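Local coordinates for thioredoxin domain-containing protein (Vibrio parahaemolyticus, PDB 2R5S) that is of unknown function but forms the tetratricopeptide-repeat part of a thioredoxin-domain protein that may have protein-disulfide reductase activity, at residues Glu7-Gln12 with Ile29-Asp34; Glu15-Gly20 with Lys43-Asp48; Glu61-Ile66 with Lys76-Lys81. All blocks are in the same frame, centred on the assembly; numbering follows the deposited sequence.

Interaction 1 of 3, residues Glu7-Gln12 with Ile29-Asp34; sequences EQLLKQ and IQTLSD
Leu9 and Leu10, near the start of helix 9-18, pack against Leu32, just past helix 22-30. The two helices form a hairpin of the kind from which the helical solenoid of the tetratricopeptide-repeat (TPR) family is built. The contact lies across the open end of that hairpin. One methyl of Leu32 is shared by both leucines. Leu32 CD2 lies 3.7 Å from Leu9 CB, where the side chains of Leu9 and Leu32 run antiparallel alongside one another. Leu32 CD2 is also 4.1 Å from Leu10 CD2, and here the two side chains lie roughly perpendicular. The bond from CA to CB of Leu10 does not aim at Leu32. With CG anti to the carbonyl carbon (chi1 -80°), its branched end is the part that comes close.

Leu32 is buried. Leu32 N bonds to Ile29 O at 3.0 Å. The next residue, Ser33, is the N-cap of the short helix that follows. Val42 of helix 40-52 touches both Leu10 and Leu32. A bound MES molecule, probably from the crystallisation liquor, lies about 4 Å from the side chain of Leu10. At the exposed side, Leu9 CD1 meets Thr31 OG1 at 3.6 Å, a van der Waals touch of a methyl on a hydroxyl oxygen that is hydrogen-bonded to Val28 O.

Interaction 2 of 3, residues Glu15-Gly20 with Lys43-Asp48; sequences ELLQQG and KLAKAD
Asp48 N bonds to Leu44 O at 2.9 Å, a regular helical bond in the turn that carries Asp48. One residue earlier, Ala47 N bonds to Lys43 O at the same length of 2.9 Å. Ala45 and Asp48 are three residues apart on helix 40-52, about one helical turn, and so both can meet the one leucine of helix 9-18. Leu17 touches each with a different methyl. Leu17 CD1 lies 4.2 Å from Ala45 CB, a purely apolar contact. Leu17 CD2 is 4.4 Å from Asp48 OD2, a loose touch between a methyl and a carboxylate oxygen. The Asp48 carboxylate reaches this place with CG opposite the backbone N across the CA-CB bond (chi1 -174°).

The helix of Leu17 ends close by. Gly20 N bonds to Leu17 O at 3.0 Å, and Gly20 turns to a positive phi of 68° in a Schellman motif. The neighbouring Leu16 serves another interface, packing on Ala25 and Val28 of helix 22-30. On the far helix, Ala47 and Asp48 both touch Leu78 of helix 73-88. Contact 15-20 with 43-48 thus joins two helices that are not consecutive in the chain, a layering in keeping with a TPR superhelix. The side chain of Ala45 is also about 4 Å from a bound MES molecule, probably a crystallisation component.

All three touching residues are partly exposed. Just van der Waals contact joins the segments, and with a carboxylate oxygen resting loosely beside a methyl it probably gives little directional hold.

Interaction 3 of 3, residues Glu61-Ile66 with Lys76-Lys81; sequences ELLATI and KSLIAK
Leu63 and Ile79 have matching first torsions: Leu63 CG and Ile79 CG1 each stand anti to their own carbonyl carbon, at chi1 -66° and -68°. This sends the end of Ile79 in toward Leu63, although its CA-CB bond does not aim there. Leu63 CD1 meets Ile79 CD1 at 4.2 Å, methyl to methyl, the two side chains lying side by side but pointing opposite ways. The other branch, Leu63 CD2, meets Leu78 CD2, also at 4.2 Å. Here one side chain is set nearly square to the other. Leu63 therefore spreads its fork over two successive residues of helix 73-88.

Both segments belong to the TPR region, and the contact joins helix 56-63 to helix 73-88 across the loop between them. Leu63 and Leu78 are buried. Ala47 of helix 40-52 and Tyr75 also touch Leu63.

A type I beta turn runs from Leu63 to Ile66. Thr65 N at 3.0 Å and Thr65 OG1 at 2.9 Å both donate to Leu62 O. The hydroxyl lies in the carbonyl plane, with a C=O...O angle of 146°. Thr65 OG1 is also hydrogen-bonded to Lys43 NZ.

From the N terminus, interaction 1 closes the first loop, bringing the end of helix 22-30 back to the start of helix 9-18. Interaction 2 starts farther along helix 9-18 and reaches forward to helix 40-52. Its segments alternate with those of interaction 1, so the two loops cross. They also touch in space, through Ile29 and Lys46. Interaction 3 opens only after interaction 2 has closed and ties helix 56-63 to helix 73-88. It follows both others in series. Segments 43-48 and 61-66 pack directly, with Leu44 on Ile66 and Leu62 against Lys43 and Ala47. Interactions 1 and 3 do not touch; their nearest atoms are about 8 Å apart.

Interaction 1 of 3, residues Glu7-Gln12 with Ile29-Asp34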
ATOM      1  N   GLU A   7     -25.453 -12.441  -3.096  1.00 73.23           N
ATOM      2  CA  GLU A   7     -25.630 -12.778  -4.529  1.00 73.15           C
ATOM      3  C   GLU A   7     -25.332 -11.670  -5.570  1.00 72.67           C
ATOM      4  O   GLU A   7     -24.670 -11.923  -6.595  1.00 72.57           O
ATOM      5  CB  GLU A   7     -27.071 -13.308  -4.721  1.00 73.12           C
ATOM      6  CG  GLU A   7     -27.617 -13.220  -6.160  1.00 73.45           C
ATOM      7  CD  GLU A   7     -29.047 -13.715  -6.287  1.00 73.45           C
ATOM      8  OE1 GLU A   7     -29.285 -14.623  -7.124  1.00 74.86           O
ATOM      9  OE2 GLU A   7     -29.935 -13.191  -5.570  1.00 71.27           O
ATOM     10  N   GLN A   8     -25.869 -10.478  -5.291  1.00 71.92           N
ATOM     11  CA  GLN A   8     -25.751  -9.258  -6.096  1.00 71.37           C
ATOM     12  C   GLN A   8     -24.457  -8.521  -5.783  1.00 70.80           C
ATOM     13  O   GLN A   8     -23.736  -8.090  -6.707  1.00 70.85           O
ATOM     14  CB  GLN A   8     -26.915  -8.323  -5.770  1.00 71.50           C
ATOM     15  CG  GLN A   8     -27.493  -7.620  -6.964  1.00 72.64           C
ATOM     16  CD  GLN A   8     -28.307  -8.564  -7.808  1.00 73.28           C
ATOM     17  OE1 GLN A   8     -27.773  -9.268  -8.675  1.00 72.43           O
ATOM     18  NE2 GLN A   8     -29.609  -8.603  -7.550  1.00 72.76           N
ATOM     19  N   LEU A   9     -24.196  -8.347  -4.480  1.00 69.42           N
ATOM     20  CA  LEU A   9     -22.900  -7.881  -3.986  1.00 68.51           C
ATOM     21  C   LEU A   9     -21.755  -8.495  -4.764  1.00 67.43           C
ATOM     22  O   LEU A   9     -20.855  -7.788  -5.208  1.00 67.36           O
ATOM     23  CB  LEU A   9     -22.729  -8.181  -2.488  1.00 67.72           C
ATOM     24  CG  LEU A   9     -23.485  -7.270  -1.527  1.00 67.18           C
ATOM     25  CD1 LEU A   9     -23.115  -7.627  -0.104  1.00 64.66           C
ATOM     26  CD2 LEU A   9     -23.198  -5.779  -1.813  1.00 65.62           C
ATOM     27  N   LEU A  10     -21.807  -9.818  -4.926  1.00 66.95           N
ATOM     28  CA  LEU A  10     -20.794 -10.554  -5.683  1.00 65.79           C
ATOM     29  C   LEU A  10     -20.689 -10.077  -7.112  1.00 65.81           C
ATOM     30  O   LEU A  10     -19.597 -10.107  -7.659  1.00 66.66           O
ATOM     31  CB  LEU A  10     -21.035 -12.070  -5.655  1.00 65.25           C
ATOM     32  CG  LEU A  10     -20.577 -12.832  -4.409  1.00 63.79           C
ATOM     33  CD1 LEU A  10     -20.668 -14.328  -4.622  1.00 64.97           C
ATOM     34  CD2 LEU A  10     -19.166 -12.488  -4.115  1.00 61.38           C
ATOM     35  N   LYS A  11     -21.801  -9.645  -7.720  1.00 65.04           N
ATOM     36  CA  LYS A  11     -21.742  -9.057  -9.083  1.00 65.38           C
ATOM     37  C   LYS A  11     -21.284  -7.611  -9.052  1.00 64.65           C
ATOM     38  O   LYS A  11     -20.683  -7.127 -10.000  1.00 64.18           O
ATOM     39  CB  LYS A  11     -23.064  -9.191  -9.883  1.00 64.62           C
ATOM     40  CG  LYS A  11     -22.812  -9.246 -11.405  1.00 64.97           C
ATOM     41  CD  LYS A  11     -24.068  -9.631 -12.262  1.00 65.68           C
ATOM     42  CE  LYS A  11     -23.915  -9.168 -13.721  1.00 64.92           C
ATOM     43  NZ  LYS A  11     -24.604 -10.012 -14.773  1.00 65.33           N
ATOM     44  N   GLN A  12     -21.569  -6.931  -7.948  1.00 65.38           N
ATOM     45  CA  GLN A  12     -20.941  -5.631  -7.662  1.00 65.71           C
ATOM     46  C   GLN A  12     -19.421  -5.775  -7.650  1.00 64.57           C
ATOM     47  O   GLN A  12     -18.760  -5.058  -8.385  1.00 63.93           O
ATOM     48  CB  GLN A  12     -21.462  -5.003  -6.356  1.00 66.18           C
ATOM     49  CG  GLN A  12     -22.459  -3.907  -6.540  1.00 68.50           C
ATOM     50  CD  GLN A  12     -21.780  -2.566  -6.820  1.00 73.75           C
ATOM     51  OE1 GLN A  12     -21.725  -2.103  -7.978  1.00 73.51           O
ATOM     52  NE2 GLN A  12     -21.251  -1.928  -5.756  1.00 73.59           N
ATOM     53  N   ILE A  29     -16.284  -6.325  -0.668  1.00 53.52           N
ATOM     54  CA  ILE A  29     -15.815  -7.601  -0.126  1.00 55.11           C
ATOM     55  C   ILE A  29     -15.926  -7.628   1.377  1.00 56.71           C
ATOM     56  O   ILE A  29     -16.397  -8.629   1.953  1.00 56.43           O
ATOM     57  CB  ILE A  29     -14.338  -7.880  -0.467  1.00 54.93           C
ATOM     58  CG1 ILE A  29     -14.185  -8.056  -1.978  1.00 54.20           C
ATOM     59  CG2 ILE A  29     -13.807  -9.160   0.252  1.00 56.65           C
ATOM     60  CD1 ILE A  29     -15.125  -9.043  -2.532  1.00 54.98           C
ATOM     61  N   GLN A  30     -15.442  -6.571   2.027  1.00 58.09           N
ATOM     62  CA  GLN A  30     -15.405  -6.642   3.482  1.00 59.97           C
ATOM     63  C   GLN A  30     -16.844  -6.564   4.002  1.00 58.97           C
ATOM     64  O   GLN A  30     -17.085  -6.845   5.127  1.00 60.07           O
ATOM     65  CB  GLN A  30     -14.342  -5.724   4.183  1.00 61.03           C
ATOM     66  CG  GLN A  30     -14.217  -4.216   3.739  1.00 64.02           C
ATOM     67  CD  GLN A  30     -14.920  -3.183   4.670  1.00 68.33           C
ATOM     68  OE1 GLN A  30     -15.287  -2.086   4.217  1.00 68.56           O
ATOM     69  NE2 GLN A  30     -15.108  -3.531   5.963  1.00 68.47           N
ATOM     70  N   THR A  31     -17.809  -6.276   3.134  1.00 58.67           N
ATOM     71  CA  THR A  31     -19.194  -6.296   3.582  1.00 57.74           C
ATOM     72  C   THR A  31     -19.904  -7.636   3.415  1.00 56.81           C
ATOM     73  O   THR A  31     -20.982  -7.791   3.964  1.00 56.69           O
ATOM     74  CB  THR A  31     -20.093  -5.171   2.961  1.00 58.19           C
ATOM     75  OG1 THR A  31     -20.669  -5.642   1.729  1.00 57.97           O
ATOM     76  CG2 THR A  31     -19.294  -3.890   2.739  1.00 56.85           C
ATOM     77  N   LEU A  32     -19.332  -8.591   2.667  1.00 55.56           N
ATOM     78  CA  LEU A  32     -19.934  -9.935   2.558  1.00 54.47           C
ATOM     79  C   LEU A  32     -19.885 -10.682   3.910  1.00 55.26           C
ATOM     80  O   LEU A  32     -19.138 -10.296   4.828  1.00 55.29           O
ATOM     81  CB  LEU A  32     -19.252 -10.787   1.475  1.00 52.83           C
ATOM     82  CG  LEU A  32     -18.991 -10.191   0.078  1.00 50.83           C
ATOM     83  CD1 LEU A  32     -17.853 -10.873  -0.577  1.00 47.62           C
ATOM     84  CD2 LEU A  32     -20.163 -10.215  -0.847  1.00 49.04           C
ATOM     85  N   SER A  33     -20.664 -11.749   4.024  1.00 55.30           N
ATOM     86  CA  SER A  33     -20.550 -12.660   5.175  1.00 56.59           C
ATOM     87  C   SER A  33     -19.085 -13.127   5.335  1.00 56.31           C
ATOM     88  O   SER A  33     -18.308 -13.098   4.342  1.00 55.72           O
ATOM     89  CB  SER A  33     -21.473 -13.865   4.959  1.00 56.64           C
ATOM     90  OG  SER A  33     -21.414 -14.300   3.580  1.00 59.48           O
ATOM     91  N   ASP A  34     -18.699 -13.567   6.542  1.00 56.56           N
ATOM     92  CA  ASP A  34     -17.324 -14.065   6.734  1.00 57.27           C
ATOM     93  C   ASP A  34     -17.136 -15.345   5.957  1.00 57.58           C
ATOM     94  O   ASP A  34     -16.121 -15.515   5.267  1.00 58.72           O
ATOM     95  CB  ASP A  34     -17.008 -14.366   8.163  1.00 57.93           C
ATOM     96  CG  ASP A  34     -17.102 -13.149   9.070  1.00 61.17           C
ATOM     97  OD1 ASP A  34     -17.515 -13.375  10.249  1.00 58.54           O
ATOM     98  OD2 ASP A  34     -16.757 -12.011   8.612  1.00 61.15           O
TER

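Interaction 2 of 3, residues Glu15-Gly20 with Lys43-Asp48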
ATOM      1  N   GLU A  15     -18.343  -6.543 -11.207  1.00 63.38           N
ATOM      2  CA  GLU A  15     -18.452  -5.307 -11.951  1.00 63.28           C
ATOM      3  C   GLU A  15     -17.315  -4.312 -11.642  1.00 62.48           C
ATOM      4  O   GLU A  15     -16.733  -3.716 -12.557  1.00 63.08           O
ATOM      5  CB  GLU A  15     -19.800  -4.673 -11.643  1.00 63.68           C
ATOM      6  CG  GLU A  15     -20.982  -5.381 -12.293  1.00 66.12           C
ATOM      7  CD  GLU A  15     -21.222  -4.937 -13.730  1.00 70.38           C
ATOM      8  OE1 GLU A  15     -21.294  -5.827 -14.624  1.00 72.07           O
ATOM      9  OE2 GLU A  15     -21.354  -3.701 -13.954  1.00 70.00           O
ATOM     10  N   LEU A  16     -17.014  -4.147 -10.355  1.00 60.43           N
ATOM     11  CA  LEU A  16     -15.984  -3.221  -9.890  1.00 58.57           C
ATOM     12  C   LEU A  16     -14.563  -3.616 -10.313  1.00 59.61           C
ATOM     13  O   LEU A  16     -13.774  -2.746 -10.637  1.00 59.14           O
ATOM     14  CB  LEU A  16     -16.050  -3.097  -8.365  1.00 58.03           C
ATOM     15  CG  LEU A  16     -16.606  -1.931  -7.538  1.00 55.09           C
ATOM     16  CD1 LEU A  16     -17.262  -0.820  -8.311  1.00 46.18           C
ATOM     17  CD2 LEU A  16     -17.425  -2.374  -6.292  1.00 55.56           C
ATOM     18  N   LEU A  17     -14.236  -4.910 -10.259  1.00 59.82           N
ATOM     19  CA  LEU A  17     -12.950  -5.414 -10.766  1.00 61.69           C
ATOM     20  C   LEU A  17     -12.792  -5.214 -12.297  1.00 62.71           C
ATOM     21  O   LEU A  17     -11.762  -4.752 -12.798  1.00 63.41           O
ATOM     22  CB  LEU A  17     -12.785  -6.898 -10.428  1.00 60.81           C
ATOM     23  CG  LEU A  17     -12.649  -7.339  -8.990  1.00 59.91           C
ATOM     24  CD1 LEU A  17     -13.007  -8.827  -8.899  1.00 62.71           C
ATOM     25  CD2 LEU A  17     -11.224  -7.062  -8.486  1.00 54.83           C
ATOM     26  N   GLN A  18     -13.830  -5.548 -13.034  1.00 64.22           N
ATOM     27  CA  GLN A  18     -13.836  -5.311 -14.474  1.00 65.13           C
ATOM     28  C   GLN A  18     -13.315  -3.884 -14.758  1.00 65.55           C
ATOM     29  O   GLN A  18     -12.547  -3.652 -15.706  1.00 65.93           O
ATOM     30  CB  GLN A  18     -15.259  -5.496 -15.007  1.00 65.53           C
ATOM     31  CG  GLN A  18     -15.360  -6.094 -16.416  1.00 68.49           C
ATOM     32  CD  GLN A  18     -14.980  -5.115 -17.544  1.00 70.13           C
ATOM     33  OE1 GLN A  18     -15.756  -4.217 -17.917  1.00 73.64           O
ATOM     34  NE2 GLN A  18     -13.799  -5.315 -18.118  1.00 70.91           N
ATOM     35  N   GLN A  19     -13.724  -2.937 -13.909  1.00 64.74           N
ATOM     36  CA  GLN A  19     -13.546  -1.511 -14.182  1.00 63.41           C
ATOM     37  C   GLN A  19     -12.281  -0.922 -13.577  1.00 61.77           C
ATOM     38  O   GLN A  19     -12.067   0.300 -13.651  1.00 61.58           O
ATOM     39  CB  GLN A  19     -14.714  -0.732 -13.600  1.00 64.35           C
ATOM     40  CG  GLN A  19     -16.066  -1.443 -13.568  1.00 66.72           C
ATOM     41  CD  GLN A  19     -17.163  -0.467 -13.255  1.00 69.85           C
ATOM     42  OE1 GLN A  19     -17.171   0.621 -13.814  1.00 71.26           O
ATOM     43  NE2 GLN A  19     -18.083  -0.827 -12.347  1.00 71.08           N
ATOM     44  N   GLY A  20     -11.479  -1.780 -12.951  1.00 58.89           N
ATOM     45  CA  GLY A  20     -10.322  -1.363 -12.187  1.00 56.63           C
ATOM     46  C   GLY A  20     -10.596  -0.593 -10.894  1.00 54.57           C
ATOM     47  O   GLY A  20      -9.769   0.188 -10.464  1.00 55.11           O
ATOM     48  N   LYS A  43     -11.256 -14.704  -1.995  1.00 51.23           N
ATOM     49  CA  LYS A  43      -9.849 -14.509  -1.678  1.00 51.29           C
ATOM     50  C   LYS A  43      -8.960 -14.152  -2.814  1.00 52.00           C
ATOM     51  O   LYS A  43      -8.196 -13.245  -2.689  1.00 54.27           O
ATOM     52  CB  LYS A  43      -9.237 -15.767  -1.008  1.00 51.49           C
ATOM     53  CG  LYS A  43      -9.765 -15.935   0.428  1.00 47.69           C
ATOM     54  CD  LYS A  43      -9.052 -17.193   1.047  1.00 49.89           C
ATOM     55  CE  LYS A  43      -9.268 -17.261   2.563  1.00 52.74           C
ATOM     56  NZ  LYS A  43      -8.618 -18.574   3.022  1.00 59.57           N
ATOM     57  N   LEU A  44      -9.037 -14.843  -3.916  1.00 53.11           N
ATOM     58  CA  LEU A  44      -8.218 -14.433  -5.057  1.00 55.71           C
ATOM     59  C   LEU A  44      -8.552 -12.990  -5.443  1.00 55.91           C
ATOM     60  O   LEU A  44      -7.696 -12.156  -5.454  1.00 58.51           O
ATOM     61  CB  LEU A  44      -8.430 -15.386  -6.250  1.00 54.97           C
ATOM     62  CG  LEU A  44      -7.703 -16.736  -6.366  1.00 60.07           C
ATOM     63  CD1 LEU A  44      -6.624 -16.942  -5.302  1.00 56.37           C
ATOM     64  CD2 LEU A  44      -8.638 -17.917  -6.489  1.00 61.10           C
ATOM     65  N   ALA A  45      -9.795 -12.708  -5.789  1.00 57.17           N
ATOM     66  CA  ALA A  45     -10.335 -11.316  -5.959  1.00 55.92           C
ATOM     67  C   ALA A  45      -9.699 -10.295  -4.996  1.00 54.94           C
ATOM     68  O   ALA A  45      -9.198  -9.261  -5.409  1.00 55.63           O
ATOM     69  CB  ALA A  45     -11.899 -11.323  -5.727  1.00 52.60           C
ATOM     70  N   LYS A  46      -9.767 -10.591  -3.703  1.00 55.01           N
ATOM     71  CA  LYS A  46      -9.311  -9.673  -2.655  1.00 54.15           C
ATOM     72  C   LYS A  46      -7.777  -9.514  -2.776  1.00 54.41           C
ATOM     73  O   LYS A  46      -7.255  -8.380  -2.748  1.00 54.23           O
ATOM     74  CB  LYS A  46      -9.762 -10.178  -1.264  1.00 53.93           C
ATOM     75  CG  LYS A  46      -9.154  -9.408  -0.096  1.00 55.02           C
ATOM     76  CD  LYS A  46      -9.849  -9.721   1.272  1.00 54.07           C
ATOM     77  CE  LYS A  46      -9.444  -8.791   2.398  1.00 56.64           C
ATOM     78  NZ  LYS A  46      -9.616  -9.388   3.850  1.00 59.52           N
ATOM     79  N   ALA A  47      -7.076 -10.627  -3.040  1.00 54.08           N
ATOM     80  CA  ALA A  47      -5.623 -10.621  -3.255  1.00 52.49           C
ATOM     81  C   ALA A  47      -5.255  -9.738  -4.414  1.00 53.43           C
ATOM     82  O   ALA A  47      -4.344  -8.967  -4.294  1.00 54.69           O
ATOM     83  CB  ALA A  47      -5.137 -11.974  -3.488  1.00 52.40           C
ATOM     84  N   ASP A  48      -5.955  -9.867  -5.545  1.00 52.75           N
ATOM     85  CA  ASP A  48      -5.708  -9.036  -6.716  1.00 54.69           C
ATOM     86  C   ASP A  48      -5.934  -7.586  -6.332  1.00 55.21           C
ATOM     87  O   ASP A  48      -5.233  -6.728  -6.809  1.00 55.67           O
ATOM     88  CB  ASP A  48      -6.686  -9.455  -7.802  1.00 53.87           C
ATOM     89  CG  ASP A  48      -6.455  -8.780  -9.087  1.00 58.82           C
ATOM     90  OD1 ASP A  48      -5.325  -8.369  -9.367  1.00 67.27           O
ATOM     91  OD2 ASP A  48      -7.417  -8.708  -9.885  1.00 63.51           O
TER

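Interaction 3 of 3, residues Glu61-Ile66 with Lys76-Lys81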
ATOM      1  N   GLU A  61       0.132 -12.314   2.691  1.00 57.20           N
ATOM      2  CA  GLU A  61      -0.360 -13.035   3.821  1.00 58.67           C
ATOM      3  C   GLU A  61      -1.750 -13.630   3.448  1.00 58.26           C
ATOM      4  O   GLU A  61      -2.091 -14.769   3.821  1.00 58.19           O
ATOM      5  CB  GLU A  61      -0.380 -12.029   4.959  1.00 59.58           C
ATOM      6  CG  GLU A  61      -1.108 -12.373   6.227  1.00 66.14           C
ATOM      7  CD  GLU A  61      -1.783 -11.106   6.842  1.00 72.58           C
ATOM      8  OE1 GLU A  61      -1.100 -10.052   6.976  1.00 75.55           O
ATOM      9  OE2 GLU A  61      -3.000 -11.158   7.146  1.00 71.96           O
ATOM     10  N   LEU A  62      -2.561 -12.878   2.716  1.00 56.16           N
ATOM     11  CA  LEU A  62      -3.774 -13.495   2.135  1.00 55.69           C
ATOM     12  C   LEU A  62      -3.457 -14.632   1.191  1.00 54.21           C
ATOM     13  O   LEU A  62      -4.000 -15.730   1.341  1.00 54.43           O
ATOM     14  CB  LEU A  62      -4.690 -12.521   1.361  1.00 54.48           C
ATOM     15  CG  LEU A  62      -5.992 -13.162   0.895  1.00 51.23           C
ATOM     16  CD1 LEU A  62      -6.785 -13.681   2.128  1.00 52.31           C
ATOM     17  CD2 LEU A  62      -6.776 -12.110   0.182  1.00 57.24           C
ATOM     18  N   LEU A  63      -2.626 -14.376   0.204  1.00 54.26           N
ATOM     19  CA  LEU A  63      -2.224 -15.494  -0.711  1.00 54.20           C
ATOM     20  C   LEU A  63      -1.744 -16.767  -0.078  1.00 53.83           C
ATOM     21  O   LEU A  63      -1.891 -17.798  -0.666  1.00 53.41           O
ATOM     22  CB  LEU A  63      -1.203 -15.049  -1.695  1.00 54.86           C
ATOM     23  CG  LEU A  63      -1.812 -14.024  -2.642  1.00 54.03           C
ATOM     24  CD1 LEU A  63      -0.698 -13.390  -3.336  1.00 56.39           C
ATOM     25  CD2 LEU A  63      -2.694 -14.747  -3.612  1.00 57.05           C
ATOM     26  N   ALA A  64      -1.212 -16.696   1.136  1.00 55.13           N
ATOM     27  CA  ALA A  64      -0.657 -17.857   1.860  1.00 55.87           C
ATOM     28  C   ALA A  64      -1.726 -18.756   2.459  1.00 57.26           C
ATOM     29  O   ALA A  64      -1.428 -19.854   2.969  1.00 56.27           O
ATOM     30  CB  ALA A  64       0.254 -17.375   2.976  1.00 57.29           C
ATOM     31  N   THR A  65      -2.976 -18.287   2.438  1.00 57.82           N
ATOM     32  CA  THR A  65      -4.118 -19.086   2.905  1.00 58.03           C
ATOM     33  C   THR A  65      -4.970 -19.634   1.713  1.00 57.99           C
ATOM     34  O   THR A  65      -6.095 -20.094   1.913  1.00 58.08           O
ATOM     35  CB  THR A  65      -5.089 -18.216   3.792  1.00 59.22           C
ATOM     36  OG1 THR A  65      -5.793 -17.281   2.928  1.00 60.53           O
ATOM     37  CG2 THR A  65      -4.352 -17.468   4.909  1.00 54.57           C
ATOM     38  N   ILE A  66      -4.490 -19.531   0.477  1.00 57.66           N
ATOM     39  CA  ILE A  66      -5.328 -19.998  -0.629  1.00 56.54           C
ATOM     40  C   ILE A  66      -5.074 -21.491  -0.581  1.00 56.50           C
ATOM     41  O   ILE A  66      -3.883 -21.852  -0.661  1.00 57.15           O
ATOM     42  CB  ILE A  66      -4.821 -19.556  -1.961  1.00 55.97           C
ATOM     43  CG1 ILE A  66      -4.664 -18.048  -1.978  1.00 58.90           C
ATOM     44  CG2 ILE A  66      -5.806 -20.054  -3.100  1.00 55.43           C
ATOM     45  CD1 ILE A  66      -5.960 -17.295  -2.044  1.00 56.01           C
ATOM     46  N   LYS A  76      -1.404 -18.377  -9.443  1.00 57.06           N
ATOM     47  CA  LYS A  76      -0.009 -18.412  -9.951  1.00 56.25           C
ATOM     48  C   LYS A  76       0.491 -17.065 -10.411  1.00 54.46           C
ATOM     49  O   LYS A  76       1.495 -16.587  -9.934  1.00 52.66           O
ATOM     50  CB  LYS A  76       0.228 -19.516 -11.059  1.00 54.70           C
ATOM     51  CG  LYS A  76       0.222 -20.916 -10.440  1.00 55.92           C
ATOM     52  CD  LYS A  76       0.038 -22.107 -11.377  1.00 58.37           C
ATOM     53  CE  LYS A  76      -1.138 -22.945 -10.850  1.00 62.87           C
ATOM     54  NZ  LYS A  76      -1.108 -24.399 -11.130  1.00 60.60           N
ATOM     55  N   SER A  77      -0.210 -16.443 -11.337  1.00 54.54           N
ATOM     56  CA  SER A  77       0.212 -15.169 -11.839  1.00 54.14           C
ATOM     57  C   SER A  77       0.329 -14.145 -10.672  1.00 55.66           C
ATOM     58  O   SER A  77       1.175 -13.261 -10.744  1.00 55.80           O
ATOM     59  CB  SER A  77      -0.752 -14.671 -12.922  1.00 53.41           C
ATOM     60  OG  SER A  77      -0.485 -15.420 -14.128  1.00 54.88           O
ATOM     61  N   LEU A  78      -0.501 -14.262  -9.629  1.00 54.53           N
ATOM     62  CA  LEU A  78      -0.475 -13.319  -8.520  1.00 56.20           C
ATOM     63  C   LEU A  78       0.753 -13.533  -7.600  1.00 56.31           C
ATOM     64  O   LEU A  78       1.313 -12.570  -7.027  1.00 55.67           O
ATOM     65  CB  LEU A  78      -1.762 -13.482  -7.651  1.00 56.68           C
ATOM     66  CG  LEU A  78      -2.987 -12.506  -7.688  1.00 58.76           C
ATOM     67  CD1 LEU A  78      -3.222 -11.860  -9.062  1.00 59.10           C
ATOM     68  CD2 LEU A  78      -4.262 -13.213  -7.141  1.00 59.30           C
ATOM     69  N   ILE A  79       1.082 -14.803  -7.356  1.00 54.90           N
ATOM     70  CA  ILE A  79       2.329 -15.155  -6.740  1.00 55.51           C
ATOM     71  C   ILE A  79       3.484 -14.483  -7.504  1.00 53.62           C
ATOM     72  O   ILE A  79       4.341 -13.875  -6.915  1.00 53.54           O
ATOM     73  CB  ILE A  79       2.565 -16.667  -6.842  1.00 55.54           C
ATOM     74  CG1 ILE A  79       1.569 -17.447  -5.983  1.00 58.81           C
ATOM     75  CG2 ILE A  79       3.998 -17.001  -6.409  1.00 60.06           C
ATOM     76  CD1 ILE A  79       1.233 -16.884  -4.592  1.00 49.36           C
ATOM     77  N   ALA A  80       3.457 -14.540  -8.828  1.00 52.49           N
ATOM     78  CA  ALA A  80       4.611 -14.186  -9.602  1.00 51.20           C
ATOM     79  C   ALA A  80       4.686 -12.708  -9.529  1.00 50.09           C
ATOM     80  O   ALA A  80       5.773 -12.168  -9.519  1.00 49.70           O
ATOM     81  CB  ALA A  80       4.473 -14.645 -11.046  1.00 49.62           C
ATOM     82  N   LYS A  81       3.526 -12.046  -9.515  1.00 49.32           N
ATOM     83  CA  LYS A  81       3.495 -10.580  -9.391  1.00 48.20           C
ATOM     84  C   LYS A  81       4.056 -10.106  -8.064  1.00 47.29           C
ATOM     85  O   LYS A  81       4.835  -9.157  -8.049  1.00 46.27           O
ATOM     86  CB  LYS A  81       2.100 -10.019  -9.618  1.00 45.95           C
ATOM     87  CG  LYS A  81       1.755  -9.918 -11.204  1.00 49.04           C
ATOM     88  CD  LYS A  81       0.261  -9.460 -11.345  1.00 50.11           C
ATOM     89  CE  LYS A  81       0.049  -8.973 -12.715  1.00 49.58           C
ATOM     90  NZ  LYS A  81      -1.255  -8.202 -12.669  1.00 56.97           N
TER